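Local structure of assembly chaperone of ribosomal protein L4 (Acl4) (Chaetomium thermophilum, 5TQB) at residues 41-52 and 61-71; 85-93 and 105-116. The protein probably binds newly made ribosomal protein L4 as its dedicated assembly chaperone, using a scaffold of helical hairpins related to tetratricopeptide repeats. One frame throughout, in Å; residues are numbered along the deposited sequence.

Contact 1: 41-52 and 61-71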
# COMPACT_ATOMS: atom_id res chain seq x y z
N ALA B 41 4.04 17.11 -26.09
CA ALA B 41 2.82 16.36 -26.37
C ALA B 41 2.82 15.01 -25.65
O ALA B 41 1.84 14.63 -25.02
CB ALA B 41 2.64 16.17 -27.86
N GLY B 42 3.94 14.30 -25.72
CA GLY B 42 4.06 13.00 -25.09
C GLY B 42 3.87 13.04 -23.59
O GLY B 42 3.12 12.25 -23.01
N ALA B 43 4.56 13.98 -22.94
CA ALA B 43 4.47 14.14 -21.50
C ALA B 43 3.07 14.57 -21.10
O ALA B 43 2.54 14.14 -20.09
CB ALA B 43 5.50 15.15 -21.02
N ALA B 44 2.47 15.44 -21.91
CA ALA B 44 1.13 15.95 -21.63
C ALA B 44 0.07 14.85 -21.73
O ALA B 44 -0.81 14.74 -20.88
CB ALA B 44 0.79 17.09 -22.57
N LEU B 45 0.16 14.05 -22.78
CA LEU B 45 -0.77 12.95 -22.97
C LEU B 45 -0.55 11.88 -21.90
O LEU B 45 -1.51 11.27 -21.41
CB LEU B 45 -0.62 12.37 -24.37
CG LEU B 45 -1.05 13.32 -25.49
CD1 LEU B 45 -0.47 12.91 -26.83
CD2 LEU B 45 -2.57 13.40 -25.55
N THR B 46 0.70 11.65 -21.53
CA THR B 46 1.02 10.72 -20.47
C THR B 46 0.33 11.15 -19.18
O THR B 46 -0.31 10.33 -18.51
CB THR B 46 2.54 10.64 -20.23
OG1 THR B 46 3.17 10.06 -21.37
CG2 THR B 46 2.88 9.81 -19.01
N LEU B 47 0.45 12.44 -18.85
CA LEU B 47 -0.13 12.97 -17.63
C LEU B 47 -1.64 12.84 -17.63
O LEU B 47 -2.24 12.43 -16.64
CB LEU B 47 0.26 14.44 -17.46
CG LEU B 47 -0.33 15.17 -16.26
CD1 LEU B 47 0.08 14.49 -14.97
CD2 LEU B 47 0.10 16.62 -16.25
N LEU B 48 -2.26 13.19 -18.76
CA LEU B 48 -3.70 13.02 -18.91
C LEU B 48 -4.08 11.55 -18.76
O LEU B 48 -5.18 11.22 -18.31
CB LEU B 48 -4.15 13.57 -20.26
CG LEU B 48 -4.38 15.08 -20.31
CD1 LEU B 48 -4.43 15.57 -21.75
CD2 LEU B 48 -5.66 15.44 -19.59
N GLY B 49 -3.16 10.65 -19.12
CA GLY B 49 -3.38 9.23 -18.97
C GLY B 49 -3.39 8.81 -17.52
O GLY B 49 -4.30 8.11 -17.08
N GLN B 50 -2.36 9.23 -16.78
CA GLN B 50 -2.26 8.96 -15.34
C GLN B 50 -3.50 9.46 -14.61
O GLN B 50 -4.03 8.78 -13.74
CB GLN B 50 -1.04 9.66 -14.73
CG GLN B 50 0.31 9.27 -15.30
CD GLN B 50 1.43 10.21 -14.85
OE1 GLN B 50 1.19 11.19 -14.15
NE2 GLN B 50 2.65 9.91 -15.27
N ILE B 51 -3.94 10.66 -14.97
CA ILE B 51 -5.04 11.30 -14.27
C ILE B 51 -6.33 10.51 -14.43
O ILE B 51 -7.05 10.29 -13.46
CB ILE B 51 -5.26 12.75 -14.77
CG1 ILE B 51 -4.08 13.63 -14.34
CG2 ILE B 51 -6.56 13.34 -14.21
CD1 ILE B 51 -3.99 14.96 -15.09
N HIS B 52 -6.60 10.08 -15.65
CA HIS B 52 -7.83 9.35 -15.92
C HIS B 52 -7.77 7.92 -15.41
O HIS B 52 -8.81 7.29 -15.19
CB HIS B 52 -8.15 9.42 -17.41
CG HIS B 52 -8.68 10.75 -17.84
ND1 HIS B 52 -7.86 11.84 -18.05
CD2 HIS B 52 -9.94 11.18 -18.07
CE1 HIS B 52 -8.60 12.88 -18.40
NE2 HIS B 52 -9.87 12.50 -18.42
N ALA B 61 -8.23 6.82 -20.37
CA ALA B 61 -6.82 6.58 -20.10
C ALA B 61 -6.13 5.86 -21.26
O ALA B 61 -4.99 6.19 -21.60
CB ALA B 61 -6.66 5.79 -18.83
N ARG B 62 -6.81 4.90 -21.87
CA ARG B 62 -6.24 4.14 -22.98
C ARG B 62 -6.00 5.04 -24.19
O ARG B 62 -4.95 4.99 -24.82
CB ARG B 62 -7.13 2.96 -23.36
CG ARG B 62 -6.54 2.08 -24.46
CD ARG B 62 -7.46 0.91 -24.85
NE ARG B 62 -7.85 0.09 -23.71
CZ ARG B 62 -9.02 0.15 -23.08
NH1 ARG B 62 -9.96 1.01 -23.47
NH2 ARG B 62 -9.27 -0.64 -22.05
N ASN B 63 -6.99 5.87 -24.51
CA ASN B 63 -6.88 6.77 -25.65
C ASN B 63 -5.74 7.79 -25.48
O ASN B 63 -5.03 8.10 -26.44
CB ASN B 63 -8.21 7.49 -25.88
CG ASN B 63 -9.34 6.53 -26.22
OD1 ASN B 63 -9.15 5.57 -26.97
ND2 ASN B 63 -10.52 6.77 -25.66
N TYR B 64 -5.55 8.29 -24.27
CA TYR B 64 -4.50 9.27 -24.00
C TYR B 64 -3.13 8.62 -24.09
O TYR B 64 -2.21 9.17 -24.69
CB TYR B 64 -4.69 9.90 -22.62
CG TYR B 64 -5.75 10.99 -22.57
CD1 TYR B 64 -5.66 12.11 -23.38
CD2 TYR B 64 -6.82 10.91 -21.69
CE1 TYR B 64 -6.61 13.10 -23.34
CE2 TYR B 64 -7.78 11.90 -21.64
CZ TYR B 64 -7.67 12.99 -22.47
OH TYR B 64 -8.61 13.99 -22.43
N TYR B 65 -2.99 7.45 -23.48
CA TYR B 65 -1.74 6.72 -23.50
C TYR B 65 -1.41 6.27 -24.92
O TYR B 65 -0.25 6.26 -25.32
CB TYR B 65 -1.81 5.51 -22.55
CG TYR B 65 -1.51 5.83 -21.10
CD1 TYR B 65 -0.37 6.52 -20.73
CD2 TYR B 65 -2.38 5.43 -20.09
CE1 TYR B 65 -0.09 6.81 -19.41
CE2 TYR B 65 -2.12 5.72 -18.76
CZ TYR B 65 -0.97 6.40 -18.42
OH TYR B 65 -0.69 6.69 -17.10
N ALA B 66 -2.44 5.92 -25.69
CA ALA B 66 -2.26 5.53 -27.09
C ALA B 66 -1.79 6.71 -27.94
O ALA B 66 -0.91 6.56 -28.80
CB ALA B 66 -3.56 4.97 -27.65
N ALA B 67 -2.38 7.88 -27.71
CA ALA B 67 -2.00 9.08 -28.44
C ALA B 67 -0.57 9.48 -28.10
O ALA B 67 0.17 9.99 -28.94
CB ALA B 67 -2.95 10.22 -28.12
N ALA B 68 -0.17 9.24 -26.85
CA ALA B 68 1.19 9.53 -26.42
C ALA B 68 2.19 8.67 -27.19
O ALA B 68 3.28 9.14 -27.55
CB ALA B 68 1.33 9.31 -24.93
N VAL B 69 1.82 7.42 -27.45
CA VAL B 69 2.68 6.52 -28.20
C VAL B 69 2.85 7.00 -29.64
O VAL B 69 3.96 6.99 -30.17
CB VAL B 69 2.13 5.08 -28.19
CG1 VAL B 69 2.89 4.18 -29.16
CG2 VAL B 69 2.20 4.51 -26.79
N LYS B 70 1.75 7.40 -30.26
CA LYS B 70 1.80 7.86 -31.64
C LYS B 70 2.71 9.08 -31.79
O LYS B 70 3.24 9.32 -32.87
CB LYS B 70 0.39 8.17 -32.15
CG LYS B 70 -0.46 6.93 -32.37
CD LYS B 70 -1.94 7.26 -32.55
CE LYS B 70 -2.79 6.01 -32.52
NZ LYS B 70 -4.23 6.31 -32.25
N VAL B 71 2.89 9.83 -30.71
CA VAL B 71 3.78 10.99 -30.70
C VAL B 71 5.24 10.58 -30.48
O VAL B 71 6.15 11.28 -30.91
CB VAL B 71 3.36 11.98 -29.59
CG1 VAL B 71 4.41 13.06 -29.39
CG2 VAL B 71 2.02 12.61 -29.92

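Contact 2: 85-93 and 105-116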
# COMPACT_ATOMS: atom_id res chain seq x y z
N PRO B 85 8.73 5.44 -20.69
CA PRO B 85 8.23 4.10 -21.02
C PRO B 85 6.89 3.75 -20.37
O PRO B 85 6.27 2.75 -20.74
CB PRO B 85 9.33 3.18 -20.48
CG PRO B 85 9.96 3.96 -19.38
CD PRO B 85 9.89 5.40 -19.78
N GLU B 86 6.45 4.59 -19.44
CA GLU B 86 5.24 4.36 -18.65
C GLU B 86 4.02 4.08 -19.52
O GLU B 86 3.22 3.19 -19.22
CB GLU B 86 4.97 5.57 -17.75
CG GLU B 86 3.72 5.47 -16.88
CD GLU B 86 3.41 6.76 -16.13
OE1 GLU B 86 4.34 7.55 -15.89
OE2 GLU B 86 2.22 6.99 -15.80
N LYS B 87 3.88 4.84 -20.60
CA LYS B 87 2.73 4.70 -21.49
C LYS B 87 2.63 3.31 -22.14
O LYS B 87 1.53 2.82 -22.38
CB LYS B 87 2.75 5.79 -22.57
CG LYS B 87 4.02 5.84 -23.40
CD LYS B 87 4.02 7.07 -24.31
CE LYS B 87 5.31 7.19 -25.12
NZ LYS B 87 6.48 7.57 -24.29
N PHE B 88 3.77 2.69 -22.43
CA PHE B 88 3.76 1.36 -23.02
C PHE B 88 3.25 0.34 -22.01
O PHE B 88 2.47 -0.55 -22.35
CB PHE B 88 5.17 0.96 -23.49
CG PHE B 88 5.73 1.86 -24.55
CD1 PHE B 88 5.30 1.77 -25.86
CD2 PHE B 88 6.68 2.81 -24.23
CE1 PHE B 88 5.81 2.60 -26.83
CE2 PHE B 88 7.20 3.65 -25.20
CZ PHE B 88 6.77 3.54 -26.50
N LEU B 89 3.70 0.48 -20.77
CA LEU B 89 3.37 -0.46 -19.71
C LEU B 89 1.90 -0.39 -19.35
O LEU B 89 1.27 -1.41 -19.07
CB LEU B 89 4.24 -0.21 -18.47
CG LEU B 89 5.75 -0.13 -18.73
CD1 LEU B 89 6.51 0.12 -17.44
CD2 LEU B 89 6.28 -1.38 -19.43
N TRP B 90 1.34 0.82 -19.37
CA TRP B 90 -0.07 0.99 -19.06
C TRP B 90 -0.96 0.42 -20.15
O TRP B 90 -2.02 -0.13 -19.86
CB TRP B 90 -0.42 2.46 -18.83
CG TRP B 90 -0.30 2.87 -17.40
CD1 TRP B 90 0.62 3.73 -16.87
CD2 TRP B 90 -1.10 2.42 -16.30
NE1 TRP B 90 0.43 3.85 -15.52
CE2 TRP B 90 -0.62 3.06 -15.14
CE3 TRP B 90 -2.19 1.54 -16.20
CZ2 TRP B 90 -1.19 2.84 -13.89
CZ3 TRP B 90 -2.75 1.34 -14.95
CH2 TRP B 90 -2.25 1.98 -13.81
N LEU B 91 -0.54 0.56 -21.41
CA LEU B 91 -1.31 0.03 -22.53
C LEU B 91 -1.36 -1.49 -22.48
O LEU B 91 -2.34 -2.10 -22.92
CB LEU B 91 -0.71 0.49 -23.86
CG LEU B 91 -1.05 1.92 -24.27
CD1 LEU B 91 -0.12 2.38 -25.38
CD2 LEU B 91 -2.50 2.02 -24.72
N ALA B 92 -0.30 -2.09 -21.95
CA ALA B 92 -0.21 -3.53 -21.78
C ALA B 92 -1.25 -4.03 -20.77
O ALA B 92 -1.91 -5.04 -21.01
CB ALA B 92 1.19 -3.93 -21.34
N GLN B 93 -1.38 -3.32 -19.66
CA GLN B 93 -2.33 -3.70 -18.62
C GLN B 93 -3.76 -3.39 -19.02
O GLN B 93 -4.70 -4.11 -18.66
CB GLN B 93 -2.02 -2.98 -17.31
CG GLN B 93 -0.86 -3.59 -16.55
CD GLN B 93 -0.60 -2.93 -15.20
OE1 GLN B 93 0.42 -3.20 -14.57
NE2 GLN B 93 -1.52 -2.07 -14.76
N TRP B 105 3.19 -4.90 -25.87
CA TRP B 105 3.32 -3.60 -25.24
C TRP B 105 4.40 -3.61 -24.15
O TRP B 105 5.20 -2.67 -24.04
CB TRP B 105 1.99 -3.14 -24.65
CG TRP B 105 1.02 -2.60 -25.66
CD1 TRP B 105 -0.23 -3.08 -25.93
CD2 TRP B 105 1.22 -1.48 -26.53
NE1 TRP B 105 -0.82 -2.33 -26.92
CE2 TRP B 105 0.05 -1.34 -27.31
CE3 TRP B 105 2.28 -0.58 -26.73
CZ2 TRP B 105 -0.09 -0.34 -28.27
CZ3 TRP B 105 2.13 0.41 -27.69
CH2 TRP B 105 0.95 0.52 -28.44
N PHE B 106 4.41 -4.67 -23.34
CA PHE B 106 5.38 -4.80 -22.26
C PHE B 106 6.79 -4.85 -22.82
O PHE B 106 7.72 -4.26 -22.26
CB PHE B 106 5.11 -6.07 -21.45
CG PHE B 106 4.03 -5.93 -20.40
CD1 PHE B 106 3.09 -6.93 -20.21
CD2 PHE B 106 3.98 -4.81 -19.57
CE1 PHE B 106 2.11 -6.82 -19.24
CE2 PHE B 106 3.00 -4.69 -18.60
CZ PHE B 106 2.06 -5.70 -18.44
N GLU B 107 6.96 -5.57 -23.93
CA GLU B 107 8.26 -5.73 -24.55
C GLU B 107 8.78 -4.38 -25.06
O GLU B 107 9.95 -4.06 -24.89
CB GLU B 107 8.20 -6.74 -25.70
CG GLU B 107 8.31 -8.19 -25.25
CD GLU B 107 8.23 -9.17 -26.41
OE1 GLU B 107 8.04 -8.74 -27.57
OE2 GLU B 107 8.35 -10.39 -26.16
N ARG B 108 7.89 -3.61 -25.67
CA ARG B 108 8.24 -2.27 -26.12
C ARG B 108 8.69 -1.42 -24.94
O ARG B 108 9.62 -0.62 -25.06
CB ARG B 108 7.05 -1.61 -26.82
CG ARG B 108 6.78 -2.15 -28.21
CD ARG B 108 6.68 -1.06 -29.25
NE ARG B 108 5.31 -0.74 -29.61
CZ ARG B 108 4.92 0.42 -30.13
NH1 ARG B 108 5.80 1.40 -30.33
NH2 ARG B 108 3.65 0.62 -30.44
N GLY B 109 8.03 -1.60 -23.81
CA GLY B 109 8.35 -0.85 -22.61
C GLY B 109 9.69 -1.28 -22.03
O GLY B 109 10.48 -0.45 -21.58
N ALA B 110 9.93 -2.58 -22.03
CA ALA B 110 11.19 -3.13 -21.55
C ALA B 110 12.35 -2.63 -22.40
O ALA B 110 13.42 -2.29 -21.88
CB ALA B 110 11.14 -4.65 -21.54
N THR B 111 12.14 -2.57 -23.72
CA THR B 111 13.17 -2.10 -24.64
C THR B 111 13.61 -0.67 -24.31
O THR B 111 14.80 -0.38 -24.26
CB THR B 111 12.68 -2.13 -26.11
OG1 THR B 111 12.34 -3.48 -26.47
CG2 THR B 111 13.75 -1.62 -27.06
N VAL B 112 12.64 0.21 -24.08
CA VAL B 112 12.93 1.60 -23.73
C VAL B 112 13.69 1.66 -22.41
O VAL B 112 14.68 2.37 -22.30
CB VAL B 112 11.63 2.43 -23.62
CG1 VAL B 112 11.93 3.85 -23.15
CG2 VAL B 112 10.91 2.46 -24.96
N LEU B 113 13.22 0.91 -21.42
CA LEU B 113 13.86 0.88 -20.11
C LEU B 113 15.31 0.39 -20.19
O LEU B 113 16.20 0.99 -19.59
CB LEU B 113 13.07 -0.02 -19.15
CG LEU B 113 11.76 0.55 -18.61
CD1 LEU B 113 10.93 -0.54 -17.94
CD2 LEU B 113 12.03 1.70 -17.65
N ARG B 114 15.55 -0.69 -20.93
CA ARG B 114 16.89 -1.25 -21.04
C ARG B 114 17.88 -0.26 -21.66
O ARG B 114 19.04 -0.21 -21.26
CB ARG B 114 16.88 -2.55 -21.84
CG ARG B 114 16.98 -3.79 -20.98
CD ARG B 114 17.10 -5.03 -21.83
NE ARG B 114 15.86 -5.33 -22.54
CZ ARG B 114 15.00 -6.29 -22.19
NH1 ARG B 114 15.23 -7.06 -21.13
NH2 ARG B 114 13.90 -6.48 -22.91
N ALA B 115 17.41 0.51 -22.64
CA ALA B 115 18.24 1.52 -23.28
C ALA B 115 18.57 2.66 -22.32
O ALA B 115 19.70 3.14 -22.28
CB ALA B 115 17.55 2.06 -24.52
N GLN B 116 17.58 3.08 -21.54
CA GLN B 116 17.77 4.13 -20.54
C GLN B 116 18.75 3.69 -19.46
O GLN B 116 19.63 4.46 -19.06
CB GLN B 116 16.44 4.51 -19.91
CG GLN B 116 15.49 5.24 -20.84
CD GLN B 116 14.15 5.51 -20.21
OE1 GLN B 116 13.76 4.86 -19.24
NE2 GLN B 116 13.43 6.48 -20.75

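Contact 1: 41-52 and 61-71
Leu-45 and Tyr-64 interlock as reciprocal knobs between the antiparallel helices of a predicted tetratricopeptide repeat, whose segment axes approach to 7.7 Å at 163°. Leu-45 drops among Tyr-64, Ala-67, Ala-68 and Val-71, with its CB 3.7 Å from Ala-68 CB; Tyr-64 sits among Leu-45, Leu-48, Gly-49 and His-52. Leu-48 CB stands over the centre of the Tyr-64 ring, 3.8 Å from its centroid, while Leu-45 CD2 reaches that ring's edge. Packing is tight at Gly-49, whose CA lies over the face of Tyr-65, 3.9 Å from the ring centroid; a CB here would run into the phenol. On the more open flank, His-52 turns one ring face to Tyr-64 CE2, the planes 42° apart. With CG anti to the carbonyl carbon (chi1 -75°), the imidazole lies back along its own helix, where ND1 bonds to Leu-48 O at 2.8 Å, which should limit its rotation. Val-71 closes the other end more loosely, its CG1 3.9 Å from Ala-41 CB. Thr-46 OG1 bonds to Gly-42 O at 2.7 Å from above the carbonyl plane, on the face opposite to that used by Thr-46 N. Helix 20-32 packs on Leu-45 and Leu-48 and supplies Arg-28 to the Tyr-64 hydroxyl; beyond Tyr-65 lies helix 86-94, whose Trp-90 stacks on the Tyr-65 ring.

Contact 2: 85-93 and 105-116
Phe-88 and Gly-109 mark a close backbone approach, CA to CA 5.1 Å, in an antiparallel helical hairpin of the kind that builds TPR-like solenoids. The axes of 86-93 and 105-116 come within 7.6 Å at 162°, and Gly-109 probably allows this: a CB on it would clash with Leu-89 CD2. Phe-88 is the knob here, lodged among Trp-105, Arg-108, Gly-109 and Val-112. Its CD1 abuts the edge of the Trp-105 indole at CZ3, while CE1 lies over one face of the Arg-108 guanidinium, 3.7 Å from NH1, with the planes 58° apart. Leu-91 fills one indole face: CB lies above the middle of the ring system and CD1 above the six-membered ring, 3.8 Å from its centroid. With CG anti to the carbonyl carbon (chi1 -78°), Trp-105 spreads across Leu-91 as its own CB meets Ala-92 CB at 3.5 Å. An alanine at Trp-105 would keep that last contact but is likely to leave Leu-91 CD1 without its aromatic cover and the Phe-88 ring without the indole at one edge. At the other end, Pro-85 wedges its CB against Val-112 CG1 and its CG against Leu-113 CD2, 3.5 Å away. Gln-116 lies beyond the proline ring, its OE1 held by Lys-141 of helix 131-156. Ala-92 CB presses onto the centre of the Phe-106 ring, 3.3 Å from the centroid and nearly along the ring normal.

How the contacts relate
Contact 1 is complete in sequence before contact 2 starts, so the two are consecutive antiparallel helix pairs in the same half of the molecule, their centres about 14 Å apart. They share no helix, but helix 86-94 of contact 2 lies against both helices of contact 1. Glu-86 is the polar join: OE1 probably accepts a hydrogen bond from Gln-50 NE2, and OE2 probably pairs with Tyr-65 OH. Val-69 CG2 and Leu-91 CD1 add an apolar join at 3.4 Å. Such side-by-side stacking of hairpins builds a helical solenoid. The other protein chain touches Gln-50, Glu-86, Leu-89, Trp-90 and Gln-93, so this junction also forms part of a binding surface.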